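Local coordinates for protein peroxinectin A (Dictyostelium discoideum, PDB 6ERC) that uses a modified heme and hydrogen peroxide to oxidise phenolic donors, iodide and thiocyanate as a secreted peroxidase, at residues A[2-6]-A[469-473]; A[91-97]-A[112-118]; A[230-235]-A[254-258]; A[272-276]-A[447-451]. All blocks are in the same frame, centred on the assembly; numbering follows the deposited sequence.

Overall arrangement
All four contacts belong to one animal heme peroxidase fold, and the long helix 247-275 runs past three of them. Contacts 3 and 4 use it directly, with centres about 30 Å apart. Contact 1 touches contact 3 through Arg-5 O and Arg-255 NH2, 2.7 Å apart. Contact 2 lies across the chain's centre from contacts 1 and 3, in a beta-sheet beside the heme. Contacts 3 and 4 are mostly buried; contacts 1 and 2 are partly exposed. Their chemistry differs accordingly. Contact 1 joins the N-terminal segment to a loop near the C-terminal part of the chain by salt bridges, contact 2 pairs strands, contact 3 packs helices without a cross-segment hydrogen bond, and contact 4 joins a helix end to a loop.

Contact 1: residues A[2-6]-A[469-473]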
# COMPACT_ATOMS: atom_id res chain seq x y z
N GLN A 2 -21.97 21.40 10.47
CA GLN A 2 -20.72 20.80 10.92
C GLN A 2 -19.75 20.67 9.75
O GLN A 2 -20.14 20.36 8.62
CB GLN A 2 -20.98 19.43 11.54
CG GLN A 2 -19.73 18.68 11.97
CD GLN A 2 -18.83 19.49 12.88
OE1 GLN A 2 -18.13 20.41 12.43
NE2 GLN A 2 -18.83 19.16 14.16
N GLU A 3 -18.47 20.92 10.03
CA GLU A 3 -17.43 20.80 9.02
C GLU A 3 -16.95 19.35 8.93
O GLU A 3 -16.62 18.73 9.95
CB GLU A 3 -16.25 21.72 9.36
CG GLU A 3 -15.18 21.75 8.28
CD GLU A 3 -13.98 22.59 8.68
OE1 GLU A 3 -13.77 22.79 9.89
OE2 GLU A 3 -13.25 23.05 7.78
N PHE A 4 -16.92 18.82 7.71
CA PHE A 4 -16.41 17.48 7.46
C PHE A 4 -15.24 17.56 6.49
O PHE A 4 -15.07 18.53 5.75
CB PHE A 4 -17.51 16.57 6.89
CG PHE A 4 -18.59 16.24 7.88
CD1 PHE A 4 -18.42 15.21 8.79
CD2 PHE A 4 -19.77 16.96 7.90
CE1 PHE A 4 -19.41 14.90 9.70
CE2 PHE A 4 -20.76 16.66 8.80
CZ PHE A 4 -20.58 15.63 9.70
N ARG A 5 -14.43 16.50 6.50
CA ARG A 5 -13.28 16.42 5.62
C ARG A 5 -13.69 16.66 4.17
O ARG A 5 -14.83 16.41 3.78
CB ARG A 5 -12.63 15.04 5.70
CG ARG A 5 -11.92 14.72 7.00
CD ARG A 5 -11.50 13.26 6.98
NE ARG A 5 -10.72 12.88 8.15
CZ ARG A 5 -9.39 12.95 8.24
NH1 ARG A 5 -8.67 13.41 7.22
NH2 ARG A 5 -8.79 12.56 9.35
N SER A 6 -12.75 17.16 3.38
CA SER A 6 -12.91 17.12 1.94
C SER A 6 -12.58 15.72 1.44
O SER A 6 -12.07 14.87 2.17
CB SER A 6 -12.02 18.16 1.27
OG SER A 6 -12.27 18.19 -0.12
N ASP A 469 -2.72 15.92 10.90
CA ASP A 469 -4.10 15.73 10.51
C ASP A 469 -5.01 16.51 11.45
O ASP A 469 -5.05 16.24 12.65
CB ASP A 469 -4.46 14.24 10.52
CG ASP A 469 -5.82 13.97 9.90
OD1 ASP A 469 -6.56 14.93 9.62
OD2 ASP A 469 -6.14 12.78 9.68
N ARG A 470 -5.73 17.49 10.89
CA ARG A 470 -6.62 18.32 11.70
C ARG A 470 -7.88 17.56 12.10
O ARG A 470 -8.50 17.88 13.12
CB ARG A 470 -6.99 19.59 10.92
CG ARG A 470 -7.81 20.60 11.71
CD ARG A 470 -7.90 21.94 10.98
NE ARG A 470 -8.63 21.86 9.72
CZ ARG A 470 -9.92 22.14 9.56
NH1 ARG A 470 -10.66 22.54 10.58
NH2 ARG A 470 -10.48 22.03 8.36
N PHE A 471 -8.26 16.55 11.32
CA PHE A 471 -9.44 15.74 11.60
C PHE A 471 -9.10 14.41 12.27
O PHE A 471 -9.89 13.46 12.20
CB PHE A 471 -10.22 15.48 10.30
CG PHE A 471 -10.86 16.70 9.72
CD1 PHE A 471 -10.12 17.64 9.02
CD2 PHE A 471 -12.23 16.91 9.84
CE1 PHE A 471 -10.71 18.76 8.47
CE2 PHE A 471 -12.83 18.02 9.29
CZ PHE A 471 -12.07 18.95 8.61
N TRP A 472 -7.93 14.31 12.90
CA TRP A 472 -7.55 13.07 13.56
C TRP A 472 -8.55 12.74 14.67
O TRP A 472 -8.95 13.61 15.45
CB TRP A 472 -6.14 13.17 14.13
CG TRP A 472 -5.64 11.86 14.66
CD1 TRP A 472 -5.50 11.50 15.96
CD2 TRP A 472 -5.23 10.73 13.88
NE1 TRP A 472 -5.03 10.21 16.05
CE2 TRP A 472 -4.86 9.72 14.79
CE3 TRP A 472 -5.14 10.48 12.51
CZ2 TRP A 472 -4.40 8.47 14.36
CZ3 TRP A 472 -4.69 9.24 12.09
CH2 TRP A 472 -4.32 8.26 13.01
N TYR A 473 -8.95 11.47 14.75
CA TYR A 473 -10.07 11.10 15.60
C TYR A 473 -9.79 11.38 17.07
O TYR A 473 -10.73 11.66 17.83
CB TYR A 473 -10.43 9.62 15.40
CG TYR A 473 -9.49 8.63 16.07
CD1 TYR A 473 -8.35 8.18 15.43
CD2 TYR A 473 -9.78 8.13 17.33
CE1 TYR A 473 -7.50 7.26 16.03
CE2 TYR A 473 -8.94 7.22 17.94
CZ TYR A 473 -7.81 6.79 17.29
OH TYR A 473 -6.98 5.88 17.91
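Two arginine-carboxylate pairs and one aromatic ring hold the N-terminal segment 2-6 against loop 469-473. Arg-5 starts sideways (chi1 m) and then extends with chi2 and chi3 both t. This carries its guanidinium to Asp-469, where Arg-5 NH2 meets Asp-469 OD2 at 2.7 Å in a salt bridge. A weak hydrogen bond also runs from Arg-5 NH2 to Phe-471 O (3.2 Å). Phe-471, chi1 m, lays its ring along the Arg-5 chain. Arg-5 CG sits 3.8 Å from the ring centroid, a CH-pi contact. Glu-3 is extended (t, t) and faces Arg-470 end-on: OE1 to NH1 of Arg-470 is 3.2 Å, and OE2 to NH2 is 3.0 Å. Asp-469 chi1 is t, and its OD1 accepts from Phe-471 N at 2.9 Å, an Asx turn within the type I turn 469-472. Asn-12 also bonds Asp-469, and Gln-263 does so weakly. The chemistry implies a charge-paired tie between the N-terminal segment and a loop 463 residues away, with the buried Arg-5 charge balanced by Asp-469.

Contact 2: residues A[91-97]-A[112-118]; sequences NSWPIKV and KTMNYFR
Two antiparallel strands, 91-97 and 112-118, are joined by backbone hydrogen bonds. Ser-92/Phe-117 and Lys-96/Thr-113 are non-hydrogen-bonded pairs, CA-CA 4.4 and 4.7 Å. Ile-95/Met-114 is a hydrogen-bonded pair, CA-CA 5.0 Å. Ile-95, the most covered residue, gives N to Met-114 O and takes Met-114 N on its O, both 2.9 Å. Its chi1 is m and chi2 t. Ile-95 CG1 lies 3.6 Å from Tyr-116 CB, and CG2 lies 3.7 Å from Met-114 CE. Tyr-116 has chi1 t; its O accepts from Trp-93 N (3.1 Å), and its OH bonds Asp-389. Arg-118 N donates to Asn-91 O (2.7 Å), and Val-97 N to Lys-112 O (3.1 Å). Arg-118 has chi1 m, and its guanidinium bonds Asn-36 and Asp-389. The regular pairing breaks around Pro-94 and Asn-115, where a water bonds Ser-92 OG (2.9 Å) and Tyr-116 N (2.8 Å). Tyr-116 comes about 4 Å from the heme. This is an edge pairing of a four-stranded antiparallel sheet beside the heme pocket.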
# COMPACT_ATOMS: atom_id res chain seq x y z
N ASN A 91 5.60 8.18 -20.07
CA ASN A 91 7.03 8.50 -20.15
C ASN A 91 7.77 7.18 -20.00
O ASN A 91 8.10 6.77 -18.88
CB ASN A 91 7.43 9.50 -19.08
CG ASN A 91 8.85 9.99 -19.24
OD1 ASN A 91 9.39 10.00 -20.34
ND2 ASN A 91 9.46 10.40 -18.13
N SER A 92 8.02 6.51 -21.12
CA SER A 92 8.45 5.12 -21.10
C SER A 92 9.94 5.00 -20.81
O SER A 92 10.77 5.56 -21.53
CB SER A 92 8.11 4.47 -22.44
OG SER A 92 8.53 3.12 -22.46
N TRP A 93 10.27 4.27 -19.74
CA TRP A 93 11.63 3.79 -19.47
C TRP A 93 11.54 2.28 -19.31
O TRP A 93 11.52 1.77 -18.18
CB TRP A 93 12.23 4.45 -18.23
CG TRP A 93 13.57 3.87 -17.84
CD1 TRP A 93 14.50 3.31 -18.68
CD2 TRP A 93 14.12 3.78 -16.52
NE1 TRP A 93 15.59 2.88 -17.96
CE2 TRP A 93 15.38 3.16 -16.63
CE3 TRP A 93 13.67 4.16 -15.26
CZ2 TRP A 93 16.19 2.92 -15.53
CZ3 TRP A 93 14.48 3.92 -14.16
CH2 TRP A 93 15.72 3.31 -14.30
N PRO A 94 11.48 1.53 -20.41
CA PRO A 94 11.23 0.09 -20.31
C PRO A 94 12.24 -0.62 -19.42
O PRO A 94 13.36 -0.15 -19.20
CB PRO A 94 11.33 -0.39 -21.76
CG PRO A 94 11.04 0.83 -22.58
CD PRO A 94 11.61 1.97 -21.81
N ILE A 95 11.82 -1.77 -18.91
CA ILE A 95 12.69 -2.62 -18.10
C ILE A 95 13.40 -3.59 -19.03
O ILE A 95 12.75 -4.42 -19.69
CB ILE A 95 11.89 -3.38 -17.03
CG1 ILE A 95 11.07 -2.38 -16.21
CG2 ILE A 95 12.82 -4.21 -16.16
CD1 ILE A 95 10.39 -2.97 -14.98
N LYS A 96 14.72 -3.50 -19.09
CA LYS A 96 15.50 -4.36 -19.96
C LYS A 96 15.57 -5.77 -19.39
O LYS A 96 15.81 -5.95 -18.19
CB LYS A 96 16.90 -3.79 -20.15
CG LYS A 96 16.96 -2.55 -21.04
CD LYS A 96 18.39 -2.10 -21.29
CE LYS A 96 18.44 -0.96 -22.29
NZ LYS A 96 19.81 -0.40 -22.44
N VAL A 97 15.35 -6.76 -20.24
CA VAL A 97 15.45 -8.17 -19.87
C VAL A 97 16.84 -8.66 -20.27
O VAL A 97 17.19 -8.55 -21.46
CB VAL A 97 14.36 -9.01 -20.55
CG1 VAL A 97 14.52 -10.49 -20.21
CG2 VAL A 97 12.98 -8.51 -20.13
N LYS A 112 14.37 -7.94 -25.59
CA LYS A 112 13.11 -8.10 -24.88
C LYS A 112 13.03 -7.17 -23.68
O LYS A 112 14.03 -6.94 -22.99
CB LYS A 112 12.93 -9.55 -24.43
CG LYS A 112 12.68 -10.53 -25.57
CD LYS A 112 11.28 -10.37 -26.14
CE LYS A 112 10.97 -11.43 -27.18
NZ LYS A 112 9.58 -11.30 -27.69
N THR A 113 11.84 -6.65 -23.41
CA THR A 113 11.63 -5.69 -22.33
C THR A 113 10.30 -5.95 -21.65
O THR A 113 9.45 -6.69 -22.14
CB THR A 113 11.67 -4.24 -22.84
OG1 THR A 113 10.65 -4.06 -23.83
CG2 THR A 113 13.02 -3.92 -23.44
N MET A 114 10.14 -5.33 -20.48
CA MET A 114 8.87 -5.29 -19.77
C MET A 114 8.42 -3.84 -19.66
O MET A 114 9.23 -2.95 -19.40
CB MET A 114 8.99 -5.91 -18.38
CG MET A 114 9.25 -7.41 -18.40
SD MET A 114 9.45 -8.09 -16.75
CE MET A 114 11.06 -7.44 -16.31
N ASN A 115 7.12 -3.61 -19.87
CA ASN A 115 6.59 -2.26 -19.84
C ASN A 115 6.92 -1.57 -18.52
O ASN A 115 6.78 -2.16 -17.45
CB ASN A 115 5.08 -2.29 -20.05
CG ASN A 115 4.69 -2.80 -21.42
OD1 ASN A 115 4.80 -4.00 -21.70
ND2 ASN A 115 4.22 -1.90 -22.27
N TYR A 116 7.37 -0.32 -18.61
CA TYR A 116 7.47 0.54 -17.44
C TYR A 116 7.34 1.99 -17.87
O TYR A 116 7.97 2.41 -18.84
CB TYR A 116 8.79 0.34 -16.69
CG TYR A 116 8.95 1.26 -15.50
CD1 TYR A 116 9.46 2.55 -15.66
CD2 TYR A 116 8.59 0.85 -14.23
CE1 TYR A 116 9.60 3.39 -14.58
CE2 TYR A 116 8.74 1.69 -13.14
CZ TYR A 116 9.24 2.96 -13.33
OH TYR A 116 9.39 3.80 -12.25
N PHE A 117 6.53 2.74 -17.14
CA PHE A 117 6.31 4.15 -17.40
C PHE A 117 6.68 4.95 -16.16
O PHE A 117 6.28 4.58 -15.05
CB PHE A 117 4.86 4.41 -17.80
CG PHE A 117 4.50 3.85 -19.14
CD1 PHE A 117 4.11 2.53 -19.27
CD2 PHE A 117 4.56 4.64 -20.27
CE1 PHE A 117 3.78 2.01 -20.51
CE2 PHE A 117 4.24 4.12 -21.51
CZ PHE A 117 3.85 2.81 -21.63
N ARG A 118 7.43 6.02 -16.35
CA ARG A 118 7.96 6.77 -15.22
C ARG A 118 6.84 7.55 -14.53
O ARG A 118 5.85 7.94 -15.14
CB ARG A 118 9.06 7.72 -15.68
CG ARG A 118 10.27 7.00 -16.28
CD ARG A 118 11.45 7.94 -16.50
NE ARG A 118 12.02 8.40 -15.23
CZ ARG A 118 13.14 9.11 -15.13
NH1 ARG A 118 13.82 9.45 -16.22
NH2 ARG A 118 13.58 9.48 -13.94
O HOH W 1 7.79 0.62 -21.21
O HOH W 2 16.28 -9.71 -23.44

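Contact 3: residues A[230-235]-A[254-258]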
# COMPACT_ATOMS: atom_id res chain seq x y z
N ASP A 230 -19.91 -2.39 7.44
CA ASP A 230 -19.88 -1.65 8.70
C ASP A 230 -20.37 -0.22 8.51
O ASP A 230 -20.95 0.36 9.43
CB ASP A 230 -18.46 -1.66 9.28
CG ASP A 230 -18.44 -1.44 10.78
OD1 ASP A 230 -19.15 -2.16 11.50
OD2 ASP A 230 -17.68 -0.55 11.24
N HIS A 231 -20.14 0.36 7.33
CA HIS A 231 -20.64 1.70 7.06
C HIS A 231 -22.16 1.72 6.99
O HIS A 231 -22.82 2.51 7.68
CB HIS A 231 -20.03 2.23 5.76
CG HIS A 231 -20.58 3.57 5.35
ND1 HIS A 231 -21.75 3.70 4.64
CD2 HIS A 231 -20.12 4.82 5.56
CE1 HIS A 231 -21.98 4.99 4.42
NE2 HIS A 231 -21.01 5.69 4.97
N ASN A 232 -22.74 0.86 6.15
CA ASN A 232 -24.19 0.82 6.02
C ASN A 232 -24.85 0.40 7.33
O ASN A 232 -25.99 0.79 7.59
CB ASN A 232 -24.59 -0.13 4.89
CG ASN A 232 -24.29 0.44 3.52
OD1 ASN A 232 -23.94 1.61 3.39
ND2 ASN A 232 -24.44 -0.39 2.49
N ARG A 233 -24.15 -0.39 8.15
CA ARG A 233 -24.69 -0.74 9.46
C ARG A 233 -24.82 0.50 10.34
O ARG A 233 -25.86 0.72 10.97
CB ARG A 233 -23.79 -1.79 10.11
CG ARG A 233 -24.38 -2.44 11.35
CD ARG A 233 -23.40 -3.40 11.98
NE ARG A 233 -22.18 -2.72 12.41
CZ ARG A 233 -22.06 -2.05 13.55
NH1 ARG A 233 -23.08 -1.96 14.39
NH2 ARG A 233 -20.91 -1.45 13.85
N LEU A 234 -23.77 1.33 10.38
CA LEU A 234 -23.83 2.55 11.18
C LEU A 234 -24.83 3.55 10.61
O LEU A 234 -25.46 4.28 11.38
CB LEU A 234 -22.44 3.18 11.27
CG LEU A 234 -21.38 2.43 12.07
CD1 LEU A 234 -20.06 3.16 12.00
CD2 LEU A 234 -21.80 2.25 13.52
N ALA A 235 -24.98 3.59 9.29
CA ALA A 235 -25.95 4.52 8.70
C ALA A 235 -27.37 4.19 9.14
O ALA A 235 -28.16 5.09 9.42
CB ALA A 235 -25.83 4.49 7.17
N SER A 254 -21.51 8.65 9.11
CA SER A 254 -21.02 7.29 8.91
C SER A 254 -19.61 7.29 8.33
O SER A 254 -18.75 6.52 8.77
CB SER A 254 -21.97 6.52 7.99
OG SER A 254 -23.27 6.45 8.55
N ARG A 255 -19.36 8.15 7.34
CA ARG A 255 -18.01 8.29 6.80
C ARG A 255 -17.01 8.64 7.90
O ARG A 255 -15.90 8.09 7.94
CB ARG A 255 -17.99 9.35 5.70
CG ARG A 255 -16.59 9.67 5.17
CD ARG A 255 -16.62 10.30 3.77
NE ARG A 255 -16.46 11.75 3.78
CZ ARG A 255 -15.31 12.40 3.61
NH1 ARG A 255 -14.18 11.73 3.42
NH2 ARG A 255 -15.28 13.72 3.64
N SER A 256 -17.40 9.53 8.81
CA SER A 256 -16.50 9.95 9.88
C SER A 256 -16.14 8.78 10.79
O SER A 256 -14.98 8.65 11.20
CB SER A 256 -17.14 11.08 10.69
OG SER A 256 -16.22 11.64 11.60
N CYS A 257 -17.10 7.91 11.09
CA CYS A 257 -16.83 6.76 11.95
C CYS A 257 -15.86 5.80 11.28
O CYS A 257 -14.92 5.31 11.91
CB CYS A 257 -18.12 6.04 12.32
SG CYS A 257 -19.31 6.98 13.28
N ILE A 258 -16.09 5.50 10.00
CA ILE A 258 -15.25 4.54 9.29
C ILE A 258 -13.81 5.05 9.21
O ILE A 258 -12.86 4.29 9.40
CB ILE A 258 -15.83 4.26 7.89
CG1 ILE A 258 -17.20 3.59 8.01
CG2 ILE A 258 -14.87 3.40 7.07
CD1 ILE A 258 -17.19 2.23 8.69
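This is a helix-helix packing in the mainly helical animal heme peroxidase fold. Helices 218-241 and 247-275 are consecutive, and the axes of their segments here approach to 9.2 Å at 134°, closer to antiparallel than parallel. Asp-230 touches the second helix lightly, OD2 to Ile-258 CD1 3.8 Å, and its salt bridges go to Arg-233 and to Arg-496. His-231, chi1 t, extends its ring to the second helix. Ser-254 CB lies over one ring face, 3.3 Å from His-231 NE2, while Ile-258 CG1 sits at the ring edge. His-231 ND1 bonds Asn-232 OD1 (3.3 Å) in its own helix, and Asn-232 points away from the contact. Leu-234, chi1 m and chi2 t, points toward the other helix. Its CD1 reaches Cys-257 CB at 3.5 Å. Cys-257 is in a disulfide with Cys-485, which ties this helix to a distant part of the chain. Ala-235 has only a methyl group, and the CA atoms of Ala-235 and Ser-254 come to 5.7 Å. Ser-254 OG, hydrogen-bonded to Val-250 O, rests 3.3 Å from Ala-235 CA.

Contact 4: residues A[272-276]-A[447-451]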
# COMPACT_ATOMS: atom_id res chain seq x y z
N PRO A 272 1.88 -0.89 16.04
CA PRO A 272 2.51 -1.61 17.16
C PRO A 272 3.02 -2.99 16.76
O PRO A 272 4.00 -3.46 17.34
CB PRO A 272 1.38 -1.70 18.19
CG PRO A 272 0.56 -0.50 17.92
CD PRO A 272 0.57 -0.33 16.44
N THR A 273 2.39 -3.64 15.78
CA THR A 273 2.91 -4.91 15.28
C THR A 273 4.13 -4.69 14.40
O THR A 273 5.12 -5.43 14.51
CB THR A 273 1.82 -5.65 14.50
OG1 THR A 273 0.72 -5.95 15.37
CG2 THR A 273 2.36 -6.94 13.90
N THR A 274 4.10 -3.68 13.53
CA THR A 274 5.21 -3.43 12.62
C THR A 274 6.44 -2.93 13.36
O THR A 274 7.56 -3.40 13.12
CB THR A 274 4.79 -2.43 11.55
OG1 THR A 274 3.61 -2.90 10.88
CG2 THR A 274 5.90 -2.24 10.52
N LEU A 275 6.25 -1.96 14.25
CA LEU A 275 7.35 -1.29 14.93
C LEU A 275 7.53 -1.74 16.38
O LEU A 275 8.39 -1.19 17.08
CB LEU A 275 7.14 0.22 14.89
CG LEU A 275 6.82 0.82 13.52
CD1 LEU A 275 6.55 2.31 13.65
CD2 LEU A 275 7.95 0.57 12.53
N GLY A 276 6.74 -2.70 16.85
CA GLY A 276 6.80 -3.15 18.22
C GLY A 276 5.99 -2.31 19.18
O GLY A 276 5.47 -2.84 20.17
N GLY A 447 11.55 -6.50 18.35
CA GLY A 447 10.12 -6.28 18.41
C GLY A 447 9.50 -5.77 17.13
O GLY A 447 8.30 -5.46 17.13
N SER A 448 10.27 -5.67 16.05
CA SER A 448 9.77 -5.18 14.78
C SER A 448 9.89 -6.26 13.72
O SER A 448 10.54 -7.29 13.91
CB SER A 448 10.54 -3.93 14.33
OG SER A 448 10.60 -2.97 15.37
N CYS A 449 9.25 -6.00 12.58
CA CYS A 449 9.36 -6.86 11.40
C CYS A 449 10.12 -6.18 10.27
O CYS A 449 10.07 -6.65 9.13
CB CYS A 449 7.97 -7.29 10.93
SG CYS A 449 6.92 -5.95 10.33
N VAL A 450 10.82 -5.08 10.55
CA VAL A 450 11.60 -4.36 9.55
C VAL A 450 12.94 -3.98 10.15
O VAL A 450 13.12 -3.93 11.37
CB VAL A 450 10.88 -3.09 9.04
CG1 VAL A 450 9.63 -3.47 8.25
CG2 VAL A 450 10.54 -2.16 10.20
N GLY A 451 13.89 -3.69 9.27
CA GLY A 451 15.21 -3.28 9.71
C GLY A 451 15.22 -1.86 10.24
O GLY A 451 14.23 -1.13 10.20
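The strongest polar link runs from Cys-449 N to Thr-274 O, 3.1 Å with a nearly straight angle of 161°. It ties loop 447-451 to a carbonyl in the last turn of helix 247-275. One residue on, Ser-448 OG gives a weak hydrogen bond to Leu-275 O at 3.3 Å. Ser-448 CA also lies 3.3 Å from Thr-274 O, a CA-H...O contact. The backbones then come close at two glycines. Gly-276 CA stands 3.0 Å from Gly-447 O. A CB on Gly-276 would clash with that oxygen, and its positive phi, 84°, would also press a CB against the preceding carbonyl. Packing is thinner further out. Thr-274 CG2 meets Cys-449 SG at 3.9 Å, and Leu-275 CD2 meets Val-450 CG2 at 4.4 Å. Tyr-455 of helix 452-467 covers Leu-275 and Val-450, and Phe-72 of helix 70-80 touches Thr-274. The Thr-274 side chain is about 7 Å from the heme. The arrangement is a helix C-terminus whose last-turn carbonyls are met by a loop, followed by a positive-phi glycine, in the helical core of an animal heme peroxidase.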